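PDB 5ZH8: teichoic acid D-alanine hydrolase from Staphylococcus aureus, which hydrolyses the D-alanyl esters of wall teichoic acid and lipoteichoic acid, and affects methicillin resistance, autolysis and cell wall structure in Staphylococcus aureus. Local coordinates for residues F123-G126 / S127-K130; Y216-L219 / A220-E224; T237-G240 / D241-L245; G296-I299 / T300-Q304. All blocks are in the same frame, centred on the assembly; numbering follows the deposited sequence.

Contact 1: residues F123-G126 / S127-K130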
ATOM      1  N   PHE A 123      13.617 -11.574   4.470  1.00 46.73           N
ATOM      2  CA  PHE A 123      12.465 -10.681   4.413  1.00 46.49           C
ATOM      3  C   PHE A 123      11.237 -11.328   5.020  1.00 46.36           C
ATOM      4  O   PHE A 123      11.043 -12.528   4.900  1.00 45.63           O
ATOM      5  CB  PHE A 123      12.163 -10.301   2.963  1.00 45.04           C
ATOM      6  CG  PHE A 123      13.271  -9.547   2.300  1.00 45.37           C
ATOM      7  CD1 PHE A 123      14.371 -10.219   1.793  1.00 45.36           C
ATOM      8  CD2 PHE A 123      13.223  -8.170   2.194  1.00 45.95           C
ATOM      9  CE1 PHE A 123      15.399  -9.529   1.189  1.00 46.33           C
ATOM     10  CE2 PHE A 123      14.252  -7.477   1.590  1.00 46.72           C
ATOM     11  CZ  PHE A 123      15.342  -8.155   1.086  1.00 46.84           C
ATOM     12  N   LEU A 124      10.416 -10.519   5.678  1.00 47.64           N
ATOM     13  CA  LEU A 124       9.127 -10.953   6.190  1.00 47.74           C
ATOM     14  C   LEU A 124       8.253 -11.398   5.020  1.00 46.33           C
ATOM     15  O   LEU A 124       7.835 -10.585   4.204  1.00 46.39           O
ATOM     16  CB  LEU A 124       8.461  -9.809   6.956  1.00 49.40           C
ATOM     17  CG  LEU A 124       7.077 -10.028   7.562  1.00 49.98           C
ATOM     18  CD1 LEU A 124       7.081 -11.249   8.475  1.00 50.53           C
ATOM     19  CD2 LEU A 124       6.646  -8.781   8.326  1.00 51.78           C
ATOM     20  N   ILE A 125       7.993 -12.697   4.930  1.00 45.68           N
ATOM     21  CA  ILE A 125       7.266 -13.243   3.787  1.00 44.21           C
ATOM     22  C   ILE A 125       5.764 -13.048   3.909  1.00 44.06           C
ATOM     23  O   ILE A 125       5.038 -13.290   2.940  1.00 43.41           O
ATOM     24  CB  ILE A 125       7.581 -14.738   3.544  1.00 43.89           C
ATOM     25  CG1 ILE A 125       6.983 -15.637   4.638  1.00 44.67           C
ATOM     26  CG2 ILE A 125       9.084 -14.952   3.434  1.00 44.30           C
ATOM     27  CD1 ILE A 125       7.168 -17.123   4.382  1.00 44.22           C
ATOM     28  N   GLY A 126       5.300 -12.629   5.086  1.00 44.83           N
ATOM     29  CA  GLY A 126       3.877 -12.425   5.333  1.00 45.25           C
ATOM     30  C   GLY A 126       3.025 -13.607   4.889  1.00 44.42           C
ATOM     31  O   GLY A 126       3.343 -14.767   5.169  1.00 43.78           O
ATOM     32  N   SER A 127       1.964 -13.306   4.148  1.00 44.34           N
ATOM     33  CA  SER A 127       0.976 -14.306   3.750  1.00 43.91           C
ATOM     34  C   SER A 127       1.537 -15.498   2.970  1.00 42.91           C
ATOM     35  O   SER A 127       0.854 -16.515   2.819  1.00 42.77           O
ATOM     36  CB  SER A 127      -0.117 -13.650   2.926  1.00 44.12           C
ATOM     37  OG  SER A 127      -1.225 -14.509   2.828  1.00 44.53           O
ATOM     38  N   ALA A 128       2.767 -15.386   2.472  1.00 42.48           N
ATOM     39  CA  ALA A 128       3.422 -16.518   1.829  1.00 41.69           C
ATOM     40  C   ALA A 128       3.759 -17.643   2.815  1.00 42.09           C
ATOM     41  O   ALA A 128       4.012 -18.768   2.384  1.00 41.87           O
ATOM     42  CB  ALA A 128       4.666 -16.071   1.080  1.00 41.28           C
ATOM     43  N   GLN A 129       3.761 -17.360   4.120  1.00 43.16           N
ATOM     44  CA  GLN A 129       3.916 -18.426   5.124  1.00 43.59           C
ATOM     45  C   GLN A 129       2.748 -19.411   5.104  1.00 43.41           C
ATOM     46  O   GLN A 129       2.901 -20.555   5.519  1.00 43.93           O
ATOM     47  CB  GLN A 129       4.085 -17.876   6.546  1.00 44.88           C
ATOM     48  CG  GLN A 129       4.590 -18.936   7.524  1.00 45.45           C
ATOM     49  CD  GLN A 129       4.680 -18.453   8.952  1.00 46.99           C
ATOM     50  OE1 GLN A 129       4.005 -17.502   9.342  1.00 47.71           O
ATOM     51  NE2 GLN A 129       5.507 -19.121   9.752  1.00 47.94           N
ATOM     52  N   LYS A 130       1.590 -18.977   4.625  1.00 43.12           N
ATOM     53  CA  LYS A 130       0.456 -19.889   4.450  1.00 43.35           C
ATOM     54  C   LYS A 130       0.818 -21.144   3.627  1.00 42.46           C
ATOM     55  O   LYS A 130       0.226 -22.203   3.825  1.00 42.89           O
ATOM     56  CB  LYS A 130      -0.719 -19.163   3.799  1.00 43.65           C
ATOM     57  CG  LYS A 130      -1.350 -18.102   4.683  1.00 44.98           C
ATOM     58  CD  LYS A 130      -2.612 -17.546   4.057  1.00 45.67           C
ATOM     59  CE  LYS A 130      -3.277 -16.531   4.967  1.00 47.47           C
ATOM     60  NZ  LYS A 130      -2.409 -15.358   5.244  1.00 47.81           N
TER

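Contact 2: residues Y216-L219 / A220-E224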
ATOM      1  N   TYR A 216      -5.802 -19.359   8.199  1.00 49.94           N
ATOM      2  CA  TYR A 216      -4.553 -20.104   8.339  1.00 48.33           C
ATOM      3  C   TYR A 216      -3.963 -20.051   9.750  1.00 49.43           C
ATOM      4  O   TYR A 216      -3.118 -20.879  10.091  1.00 48.96           O
ATOM      5  CB  TYR A 216      -3.538 -19.687   7.269  1.00 46.18           C
ATOM      6  CG  TYR A 216      -3.786 -20.414   5.962  1.00 44.82           C
ATOM      7  CD1 TYR A 216      -4.970 -20.224   5.254  1.00 45.20           C
ATOM      8  CD2 TYR A 216      -2.862 -21.320   5.453  1.00 43.28           C
ATOM      9  CE1 TYR A 216      -5.210 -20.892   4.069  1.00 44.35           C
ATOM     10  CE2 TYR A 216      -3.096 -21.995   4.269  1.00 42.38           C
ATOM     11  CZ  TYR A 216      -4.273 -21.783   3.584  1.00 42.90           C
ATOM     12  OH  TYR A 216      -4.519 -22.457   2.408  1.00 42.15           O
ATOM     13  N   LEU A 217      -4.416 -19.104  10.573  1.00 51.26           N
ATOM     14  CA  LEU A 217      -4.097 -19.131  12.008  1.00 53.01           C
ATOM     15  C   LEU A 217      -4.820 -20.290  12.708  1.00 54.13           C
ATOM     16  O   LEU A 217      -4.233 -20.967  13.549  1.00 54.55           O
ATOM     17  CB  LEU A 217      -4.441 -17.800  12.687  1.00 54.80           C
ATOM     18  CG  LEU A 217      -3.653 -16.580  12.214  1.00 54.05           C
ATOM     19  CD1 LEU A 217      -4.182 -15.325  12.884  1.00 56.24           C
ATOM     20  CD2 LEU A 217      -2.162 -16.742  12.481  1.00 53.27           C
ATOM     21  N   VAL A 218      -6.085 -20.515  12.351  1.00 54.66           N
ATOM     22  CA  VAL A 218      -6.853 -21.664  12.849  1.00 55.82           C
ATOM     23  C   VAL A 218      -6.246 -22.988  12.388  1.00 54.10           C
ATOM     24  O   VAL A 218      -6.194 -23.956  13.154  1.00 54.87           O
ATOM     25  CB  VAL A 218      -8.321 -21.628  12.347  1.00 56.93           C
ATOM     26  CG1 VAL A 218      -9.039 -22.943  12.642  1.00 57.87           C
ATOM     27  CG2 VAL A 218      -9.062 -20.440  12.945  1.00 59.17           C
ATOM     28  N   LEU A 219      -5.815 -23.031  11.128  1.00 51.85           N
ATOM     29  CA  LEU A 219      -5.161 -24.220  10.572  1.00 50.48           C
ATOM     30  C   LEU A 219      -3.829 -24.502  11.250  1.00 50.26           C
ATOM     31  O   LEU A 219      -3.479 -25.656  11.474  1.00 50.68           O
ATOM     32  CB  LEU A 219      -4.942 -24.087   9.062  1.00 48.60           C
ATOM     33  CG  LEU A 219      -6.171 -24.256   8.165  1.00 48.79           C
ATOM     34  CD1 LEU A 219      -5.804 -23.970   6.717  1.00 47.25           C
ATOM     35  CD2 LEU A 219      -6.808 -25.624   8.333  1.00 49.54           C
ATOM     36  N   ALA A 220      -3.083 -23.450  11.566  1.00 50.29           N
ATOM     37  CA  ALA A 220      -1.832 -23.600  12.302  1.00 50.66           C
ATOM     38  C   ALA A 220      -2.082 -24.212  13.688  1.00 52.88           C
ATOM     39  O   ALA A 220      -1.307 -25.050  14.145  1.00 53.40           O
ATOM     40  CB  ALA A 220      -1.125 -22.257  12.431  1.00 50.62           C
ATOM     41  N   LYS A 221      -3.164 -23.802  14.348  1.00 54.54           N
ATOM     42  CA  LYS A 221      -3.513 -24.350  15.655  1.00 56.94           C
ATOM     43  C   LYS A 221      -3.982 -25.805  15.543  1.00 56.97           C
ATOM     44  O   LYS A 221      -3.687 -26.629  16.418  1.00 58.03           O
ATOM     45  CB  LYS A 221      -4.589 -23.495  16.329  1.00 59.21           C
ATOM     46  CG  LYS A 221      -4.871 -23.870  17.777  1.00 62.22           C
ATOM     47  CD  LYS A 221      -3.680 -23.556  18.676  1.00 63.35           C
ATOM     48  CE  LYS A 221      -3.444 -24.656  19.702  1.00 65.28           C
ATOM     49  NZ  LYS A 221      -2.075 -24.590  20.283  1.00 65.87           N
ATOM     50  N   VAL A 222      -4.712 -26.111  14.468  1.00 55.66           N
ATOM     51  CA  VAL A 222      -5.111 -27.488  14.156  1.00 55.30           C
ATOM     52  C   VAL A 222      -3.864 -28.373  14.067  1.00 54.19           C
ATOM     53  O   VAL A 222      -3.820 -29.467  14.646  1.00 55.03           O
ATOM     54  CB  VAL A 222      -5.923 -27.562  12.832  1.00 54.19           C
ATOM     55  CG1 VAL A 222      -6.054 -29.001  12.336  1.00 53.93           C
ATOM     56  CG2 VAL A 222      -7.304 -26.937  13.006  1.00 55.62           C
ATOM     57  N   ILE A 223      -2.852 -27.884  13.349  1.00 52.09           N
ATOM     58  CA  ILE A 223      -1.579 -28.589  13.224  1.00 51.24           C
ATOM     59  C   ILE A 223      -0.987 -28.845  14.605  1.00 52.78           C
ATOM     60  O   ILE A 223      -0.578 -29.960  14.912  1.00 53.35           O
ATOM     61  CB  ILE A 223      -0.570 -27.808  12.347  1.00 49.43           C
ATOM     62  CG1 ILE A 223      -1.032 -27.796  10.885  1.00 47.85           C
ATOM     63  CG2 ILE A 223       0.831 -28.407  12.439  1.00 49.36           C
ATOM     64  CD1 ILE A 223      -0.355 -26.749  10.032  1.00 46.43           C
ATOM     65  N   GLU A 224      -0.950 -27.810  15.436  1.00 53.66           N
ATOM     66  CA  GLU A 224      -0.386 -27.945  16.774  1.00 55.68           C
ATOM     67  C   GLU A 224      -1.156 -28.956  17.620  1.00 57.44           C
ATOM     68  O   GLU A 224      -0.551 -29.770  18.315  1.00 58.31           O
ATOM     69  CB  GLU A 224      -0.342 -26.592  17.488  1.00 56.60           C
ATOM     70  CG  GLU A 224       0.752 -25.669  16.983  1.00 55.39           C
ATOM     71  CD  GLU A 224       0.908 -24.428  17.834  1.00 56.94           C
ATOM     72  OE1 GLU A 224      -0.039 -24.079  18.578  1.00 58.78           O
ATOM     73  OE2 GLU A 224       1.985 -23.801  17.756  1.00 56.66           O
TER

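Contact 3: residues T237-G240 / D241-L245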
ATOM      1  N   THR A 237      11.050 -29.737  11.760  1.00 53.88           N
ATOM      2  CA  THR A 237      11.195 -31.187  11.654  1.00 54.99           C
ATOM      3  C   THR A 237      10.675 -31.733  10.312  1.00 53.37           C
ATOM      4  O   THR A 237      11.275 -32.643   9.736  1.00 53.58           O
ATOM      5  CB  THR A 237      10.474 -31.907  12.809  1.00 56.29           C
ATOM      6  OG1 THR A 237       9.129 -31.431  12.902  1.00 55.34           O
ATOM      7  CG2 THR A 237      11.165 -31.645  14.118  1.00 58.48           C
ATOM      8  N   LYS A 238       9.579 -31.160   9.814  1.00 51.83           N
ATOM      9  CA  LYS A 238       8.920 -31.679   8.612  1.00 50.66           C
ATOM     10  C   LYS A 238       9.247 -30.945   7.308  1.00 48.87           C
ATOM     11  O   LYS A 238       8.984 -31.475   6.230  1.00 48.31           O
ATOM     12  CB  LYS A 238       7.401 -31.707   8.803  1.00 50.21           C
ATOM     13  CG  LYS A 238       6.904 -32.561   9.961  1.00 51.80           C
ATOM     14  CD  LYS A 238       5.385 -32.495  10.029  1.00 51.63           C
ATOM     15  CE  LYS A 238       4.799 -33.420  11.080  1.00 53.50           C
ATOM     16  NZ  LYS A 238       4.914 -34.849  10.683  1.00 54.58           N
ATOM     17  N   ILE A 239       9.799 -29.737   7.385  1.00 48.36           N
ATOM     18  CA  ILE A 239      10.120 -28.958   6.168  1.00 46.97           C
ATOM     19  C   ILE A 239      11.490 -28.290   6.250  1.00 47.71           C
ATOM     20  O   ILE A 239      12.370 -28.578   5.443  1.00 47.92           O
ATOM     21  CB  ILE A 239       9.054 -27.875   5.877  1.00 45.33           C
ATOM     22  CG1 ILE A 239       7.673 -28.510   5.667  1.00 44.82           C
ATOM     23  CG2 ILE A 239       9.444 -27.049   4.652  1.00 44.34           C
ATOM     24  CD1 ILE A 239       6.522 -27.534   5.798  1.00 43.94           C
ATOM     25  N   GLY A 240      11.660 -27.398   7.228  1.00 48.42           N
ATOM     26  CA  GLY A 240      12.870 -26.578   7.359  1.00 49.18           C
ATOM     27  C   GLY A 240      14.166 -27.349   7.252  1.00 50.85           C
ATOM     28  O   GLY A 240      15.019 -27.027   6.422  1.00 50.72           O
ATOM     29  N   ASP A 241      14.303 -28.379   8.085  1.00 52.50           N
ATOM     30  CA  ASP A 241      15.529 -29.178   8.150  1.00 54.63           C
ATOM     31  C   ASP A 241      15.661 -30.194   7.015  1.00 54.79           C
ATOM     32  O   ASP A 241      16.714 -30.258   6.383  1.00 55.69           O
ATOM     33  CB  ASP A 241      15.666 -29.863   9.521  1.00 56.45           C
ATOM     34  CG  ASP A 241      15.906 -28.871  10.648  1.00 57.08           C
ATOM     35  OD1 ASP A 241      16.134 -27.671  10.359  1.00 56.10           O
ATOM     36  OD2 ASP A 241      15.867 -29.294  11.821  1.00 58.27           O
ATOM     37  N   PRO A 242      14.608 -30.995   6.749  1.00 54.34           N
ATOM     38  CA  PRO A 242      14.660 -31.897   5.592  1.00 54.57           C
ATOM     39  C   PRO A 242      15.075 -31.222   4.284  1.00 53.82           C
ATOM     40  O   PRO A 242      15.847 -31.804   3.524  1.00 55.00           O
ATOM     41  CB  PRO A 242      13.228 -32.419   5.490  1.00 53.10           C
ATOM     42  CG  PRO A 242      12.755 -32.426   6.899  1.00 53.57           C
ATOM     43  CD  PRO A 242      13.406 -31.245   7.568  1.00 53.89           C
ATOM     44  N   LEU A 243      14.582 -30.012   4.030  1.00 52.33           N
ATOM     45  CA  LEU A 243      14.918 -29.298   2.796  1.00 51.96           C
ATOM     46  C   LEU A 243      16.062 -28.287   2.972  1.00 52.99           C
ATOM     47  O   LEU A 243      16.241 -27.412   2.133  1.00 52.42           O
ATOM     48  CB  LEU A 243      13.672 -28.621   2.222  1.00 49.84           C
ATOM     49  CG  LEU A 243      12.463 -29.530   1.966  1.00 49.37           C
ATOM     50  CD1 LEU A 243      11.394 -28.777   1.186  1.00 47.63           C
ATOM     51  CD2 LEU A 243      12.851 -30.808   1.234  1.00 50.75           C
ATOM     52  N   LYS A 244      16.842 -28.437   4.046  1.00 55.14           N
ATOM     53  CA  LYS A 244      18.043 -27.626   4.300  1.00 56.71           C
ATOM     54  C   LYS A 244      17.819 -26.134   4.084  1.00 55.15           C
ATOM     55  O   LYS A 244      18.623 -25.456   3.444  1.00 55.24           O
ATOM     56  CB  LYS A 244      19.218 -28.113   3.445  1.00 58.90           C
ATOM     57  CG  LYS A 244      19.718 -29.501   3.816  1.00 61.57           C
ATOM     58  CD  LYS A 244      20.937 -29.914   2.997  1.00 64.09           C
ATOM     59  CE  LYS A 244      21.582 -31.179   3.556  1.00 66.99           C
ATOM     60  NZ  LYS A 244      20.609 -32.303   3.692  1.00 66.52           N
ATOM     61  N   LEU A 245      16.708 -25.637   4.615  1.00 53.71           N
ATOM     62  CA  LEU A 245      16.420 -24.213   4.605  1.00 52.68           C
ATOM     63  C   LEU A 245      17.075 -23.588   5.829  1.00 54.06           C
ATOM     64  O   LEU A 245      16.479 -23.518   6.907  1.00 53.85           O
ATOM     65  CB  LEU A 245      14.910 -23.973   4.616  1.00 50.95           C
ATOM     66  CG  LEU A 245      14.110 -24.628   3.499  1.00 49.47           C
ATOM     67  CD1 LEU A 245      12.688 -24.096   3.555  1.00 47.95           C
ATOM     68  CD2 LEU A 245      14.717 -24.347   2.139  1.00 49.19           C
TER

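Contact 4: residues G296-I299 / T300-Q304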
ATOM      1  N   GLY A 296      13.240 -20.181  -3.278  1.00 48.63           N
ATOM      2  CA  GLY A 296      13.443 -20.911  -4.522  1.00 49.00           C
ATOM      3  C   GLY A 296      13.891 -22.336  -4.248  1.00 49.88           C
ATOM      4  O   GLY A 296      13.429 -23.278  -4.893  1.00 50.14           O
ATOM      5  N   LYS A 297      14.799 -22.487  -3.287  1.00 50.78           N
ATOM      6  CA  LYS A 297      15.293 -23.798  -2.866  1.00 51.88           C
ATOM      7  C   LYS A 297      14.137 -24.682  -2.380  1.00 50.88           C
ATOM      8  O   LYS A 297      14.120 -25.884  -2.633  1.00 51.36           O
ATOM      9  CB  LYS A 297      16.349 -23.626  -1.761  1.00 53.49           C
ATOM     10  CG  LYS A 297      17.055 -24.906  -1.358  1.00 55.57           C
ATOM     11  CD  LYS A 297      17.966 -24.722  -0.151  1.00 57.39           C
ATOM     12  CE  LYS A 297      19.235 -23.959  -0.501  1.00 59.18           C
ATOM     13  NZ  LYS A 297      20.231 -23.999   0.609  1.00 61.33           N
ATOM     14  N   LEU A 298      13.175 -24.079  -1.682  1.00 49.35           N
ATOM     15  CA  LEU A 298      11.981 -24.789  -1.219  1.00 48.20           C
ATOM     16  C   LEU A 298      11.108 -25.276  -2.375  1.00 47.18           C
ATOM     17  O   LEU A 298      10.729 -26.439  -2.427  1.00 47.79           O
ATOM     18  CB  LEU A 298      11.155 -23.881  -0.307  1.00 47.22           C
ATOM     19  CG  LEU A 298       9.757 -24.351   0.081  1.00 46.60           C
ATOM     20  CD1 LEU A 298       9.818 -25.662   0.849  1.00 47.42           C
ATOM     21  CD2 LEU A 298       9.065 -23.256   0.876  1.00 46.18           C
ATOM     22  N   ILE A 299      10.789 -24.373  -3.290  1.00 46.07           N
ATOM     23  CA  ILE A 299       9.892 -24.675  -4.399  1.00 45.54           C
ATOM     24  C   ILE A 299      10.503 -25.671  -5.383  1.00 46.33           C
ATOM     25  O   ILE A 299       9.824 -26.590  -5.825  1.00 46.43           O
ATOM     26  CB  ILE A 299       9.476 -23.382  -5.129  1.00 44.76           C
ATOM     27  CG1 ILE A 299       8.535 -22.581  -4.233  1.00 43.93           C
ATOM     28  CG2 ILE A 299       8.798 -23.681  -6.462  1.00 44.77           C
ATOM     29  CD1 ILE A 299       8.508 -21.112  -4.573  1.00 43.69           C
ATOM     30  N   THR A 300      11.776 -25.491  -5.720  1.00 46.92           N
ATOM     31  CA  THR A 300      12.436 -26.389  -6.664  1.00 48.18           C
ATOM     32  C   THR A 300      12.527 -27.811  -6.115  1.00 49.13           C
ATOM     33  O   THR A 300      12.385 -28.779  -6.860  1.00 50.37           O
ATOM     34  CB  THR A 300      13.857 -25.923  -7.013  1.00 49.15           C
ATOM     35  OG1 THR A 300      14.610 -25.737  -5.809  1.00 49.36           O
ATOM     36  CG2 THR A 300      13.814 -24.639  -7.812  1.00 48.50           C
ATOM     37  N   GLN A 301      12.771 -27.933  -4.812  1.00 49.00           N
ATOM     38  CA  GLN A 301      12.843 -29.243  -4.170  1.00 49.76           C
ATOM     39  C   GLN A 301      11.485 -29.934  -4.086  1.00 48.73           C
ATOM     40  O   GLN A 301      11.401 -31.150  -4.253  1.00 49.75           O
ATOM     41  CB  GLN A 301      13.461 -29.125  -2.789  1.00 50.29           C
ATOM     42  CG  GLN A 301      14.968 -28.979  -2.827  1.00 51.93           C
ATOM     43  CD  GLN A 301      15.565 -28.997  -1.441  1.00 52.87           C
ATOM     44  OE1 GLN A 301      16.177 -29.981  -1.033  1.00 54.72           O
ATOM     45  NE2 GLN A 301      15.371 -27.915  -0.698  1.00 51.64           N
ATOM     46  N   ILE A 302      10.429 -29.166  -3.833  1.00 46.89           N
ATOM     47  CA  ILE A 302       9.068 -29.705  -3.874  1.00 46.29           C
ATOM     48  C   ILE A 302       8.740 -30.147  -5.303  1.00 46.77           C
ATOM     49  O   ILE A 302       8.193 -31.231  -5.512  1.00 47.71           O
ATOM     50  CB  ILE A 302       8.022 -28.691  -3.352  1.00 44.55           C
ATOM     51  CG1 ILE A 302       8.212 -28.476  -1.845  1.00 44.55           C
ATOM     52  CG2 ILE A 302       6.607 -29.183  -3.625  1.00 44.18           C
ATOM     53  CD1 ILE A 302       7.587 -27.206  -1.311  1.00 43.46           C
ATOM     54  N   GLN A 303       9.105 -29.318  -6.277  1.00 46.28           N
ATOM     55  CA  GLN A 303       8.937 -29.653  -7.687  1.00 46.70           C
ATOM     56  C   GLN A 303       9.652 -30.951  -8.041  1.00 48.64           C
ATOM     57  O   GLN A 303       9.193 -31.696  -8.907  1.00 50.14           O
ATOM     58  CB  GLN A 303       9.443 -28.517  -8.586  1.00 46.27           C
ATOM     59  CG  GLN A 303       8.446 -27.383  -8.780  1.00 44.73           C
ATOM     60  CD  GLN A 303       8.981 -26.290  -9.681  1.00 44.64           C
ATOM     61  OE1 GLN A 303      10.074 -25.769  -9.459  1.00 44.91           O
ATOM     62  NE2 GLN A 303       8.214 -25.934 -10.700  1.00 44.32           N
ATOM     63  N   GLN A 304      10.772 -31.214  -7.374  1.00 49.31           N
ATOM     64  CA  GLN A 304      11.530 -32.455  -7.565  1.00 51.67           C
ATOM     65  C   GLN A 304      11.079 -33.608  -6.655  1.00 52.10           C
ATOM     66  O   GLN A 304      11.808 -34.575  -6.474  1.00 53.59           O
ATOM     67  CB  GLN A 304      13.012 -32.175  -7.349  1.00 53.02           C
ATOM     68  CG  GLN A 304      13.614 -31.314  -8.440  1.00 53.70           C
ATOM     69  CD  GLN A 304      14.921 -30.667  -8.032  1.00 54.86           C
ATOM     70  OE1 GLN A 304      15.331 -30.714  -6.867  1.00 55.26           O
ATOM     71  NE2 GLN A 304      15.588 -30.050  -8.998  1.00 56.04           N
TER

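Contact 1: residues F123-G126 / S127-K130
Ile125 and Ala128 meet at the turn that leads from strand 123-124 into helix 129-142, and the sequence Ser127-Ala128-Gln129-Lys130 fits the SxxK motif of penicillin-binding proteins and serine beta-lactamases. The tight part is the buried meeting of Ile125 with Ala128 and Gln129. Ile125 CB lies 4.0 Å from Ala128 CB, while the isoleucine crosses Gln129 at about a right angle. With its CG1 placed between backbone N and carbonyl carbon (chi1 70°), Ile125 brings CD1 to 3.8 Å from Gln129 CB. Two backbone bonds close the turn, Ala128 N to Ile125 O at 3.1 Å and Gln129 N to Gly126 O at 2.8 Å. The positive phi of Gly126, which favours glycine, falls where the chain turns. The Gln129 amide leads away from Ile125, and its OE1 accepts from Asn287 N.

Contact between the segments is looser at Ser127, which is partly exposed and turns away from 123-126; its OG is hydrogen-bonded to Tyr211 OH. Lys130, though buried, does not touch 123-126, and its NZ has a salt bridge to Asp213. This arrangement of serine, lysine and tyrosine is consistent with the family's active site. Reaching back along its own segment, Lys130 NZ donates a hydrogen bond of 2.8 Å to Ser127 OG.

Contact 2: residues Y216-L219 / A220-E224
Val218 and Val222, one helical turn apart, place CG1 of the first 4.4 Å from CG2 of the second, a light touch on one flank of helix 213-227. CG2 of Val222 stands beside its own backbone N, anti to the carbonyl carbon, which swings this methyl back over the preceding turn. Leu219 takes another direction. Its CD1 sits over the centre of the Tyr216 ring, 3.9 Å above the plane, so that a methyl covers one ring face in a CH-pi arrangement. The phenol OH of Tyr216 is hydrogen-bonded to Met171 O. Ile223 lays CG1 beside Leu219 O, 3.3 Å away.

On a further flank Lys221 bends at chi2 and chi3, and its NZ forms a salt bridge of 2.7 Å with Glu224 OE1, met nearly head-on to the C-O bond. Asp190 is a second acid partner of the lysine, and Glu224 OE2 receives Tyr231 N. Val222 N to Val218 O, 2.9 Å, is one rung of the helical backbone ladder. Leu219 touches both helix 167-171 and helix 129-142, Val222 the former and Ile223 the latter. The side-chain pairs show the i to i+3 and i to i+4 spacing of a buried alpha-helix in the helical part of the beta-lactamase fold.

Contact 3: residues T237-G240 / D241-L245
A Schellman motif running from Gly240 to Leu245 ends helix 231-240. Its outer bond runs from Leu245 N to Gly240 O, 2.8 Å. Nested inside it, Lys244 N reaches Asp241 O at 3.0 Å and closes a type I turn from Asp241 to Lys244. Lys244 is the C-prime residue, and its positive phi of 46° reverses the chain there. Separately from the motif, Leu243 N donates to Ile239 O at 3.0 Å.

Having no N-H, Pro242 cannot donate to Lys238 O, which is instead taken by Gln139 NE2 of helix 129-142. The proline ring lies against the end of the helix, where a wider pi-type turn covers 237-240, and its CG is 3.2 Å from Thr237 O. This is a close approach of a ring carbon to a backbone carbonyl oxygen. On the buried side Ile239 CG2 meets Leu243 CD1 at 4.3 Å. Leu245 folds back so that its CB lies 3.5 Å from Gly240 O. Asp241, exposed to solvent, forms a salt bridge from OD1 to Arg55, and Lys238 extends to Glu143, where its NZ has a salt bridge of its own.

The turn lies against helices 129-142 and 292-303: Ile239 reaches both, touching Leu135 and Leu136 of the first and Leu298 of the second, while Leu243 and Leu245 rest on helix 292-303, before the chain proceeds to strand 248-250.

Contact 4: residues G296-I299 / T300-Q304
Ile299 and Thr300 bury the most surface where 296-299 runs on into 300-304, with Lys297 and Ile302 next. Ile299 crosses Gln303 obliquely, its CG2 lying 3.9 Å from OE1 of the glutamine, and Gln303 N bonds Ile299 O at 2.9 Å. The amide nitrogen NE2 of Gln303 goes on to Asn356 O, which ties the far end of this side chain to the loop between strands 349-355 and 359-365.

Thr300 turns its hydroxyl back along the helix. With OG1 set between its backbone N and carbonyl carbon (chi1 54°), it donates to Gly296 O at 2.9 Å. The same oxygen receives Thr300 N, so one carbonyl is gripped twice by a single residue.

Helix 292-303 lies against the central antiparallel sheet of the beta-lactamase fold: Ile299 packs on Val353, Tyr355 and Val360, and Thr300 on Val360. On another flank Leu298 and Ile302 run side by side in the same direction, with their CD1 atoms 3.5 Å apart, and both touch Phe131 of helix 129-142.

Lys297 and Gln301 also run alongside each other, at the partly exposed flank. Here too one carbonyl serves two donors. Gln301 NE2 reaches Lys297 O at 3.1 Å, in the plane of its own amide, while Gln301 N comes to that oxygen at 3.3 Å from the opposite face of the carbonyl plane. Lys306 NZ holds the other end of the amide through Gln301 OE1.

From the N terminus the four contacts follow in series, and none nests within or crosses another. Each is local, joining consecutive residues. Contact 1 closes the turn between strand 123-124 and helix 129-142; contact 2 lies within helix 213-227 and touches contact 1 where Tyr216 CE2 packs against Lys130 O. Contact 3 closes the turn after helix 231-240, and contact 4 belongs to the last turns of helix 292-303. These two meet directly: Gln301 NE2 lies 3.0 Å from Leu243 O, a probable hydrogen bond, beside packing of Leu243 on Leu298. Helix 129-142, into which contact 1 leads, touches side chains of the other three.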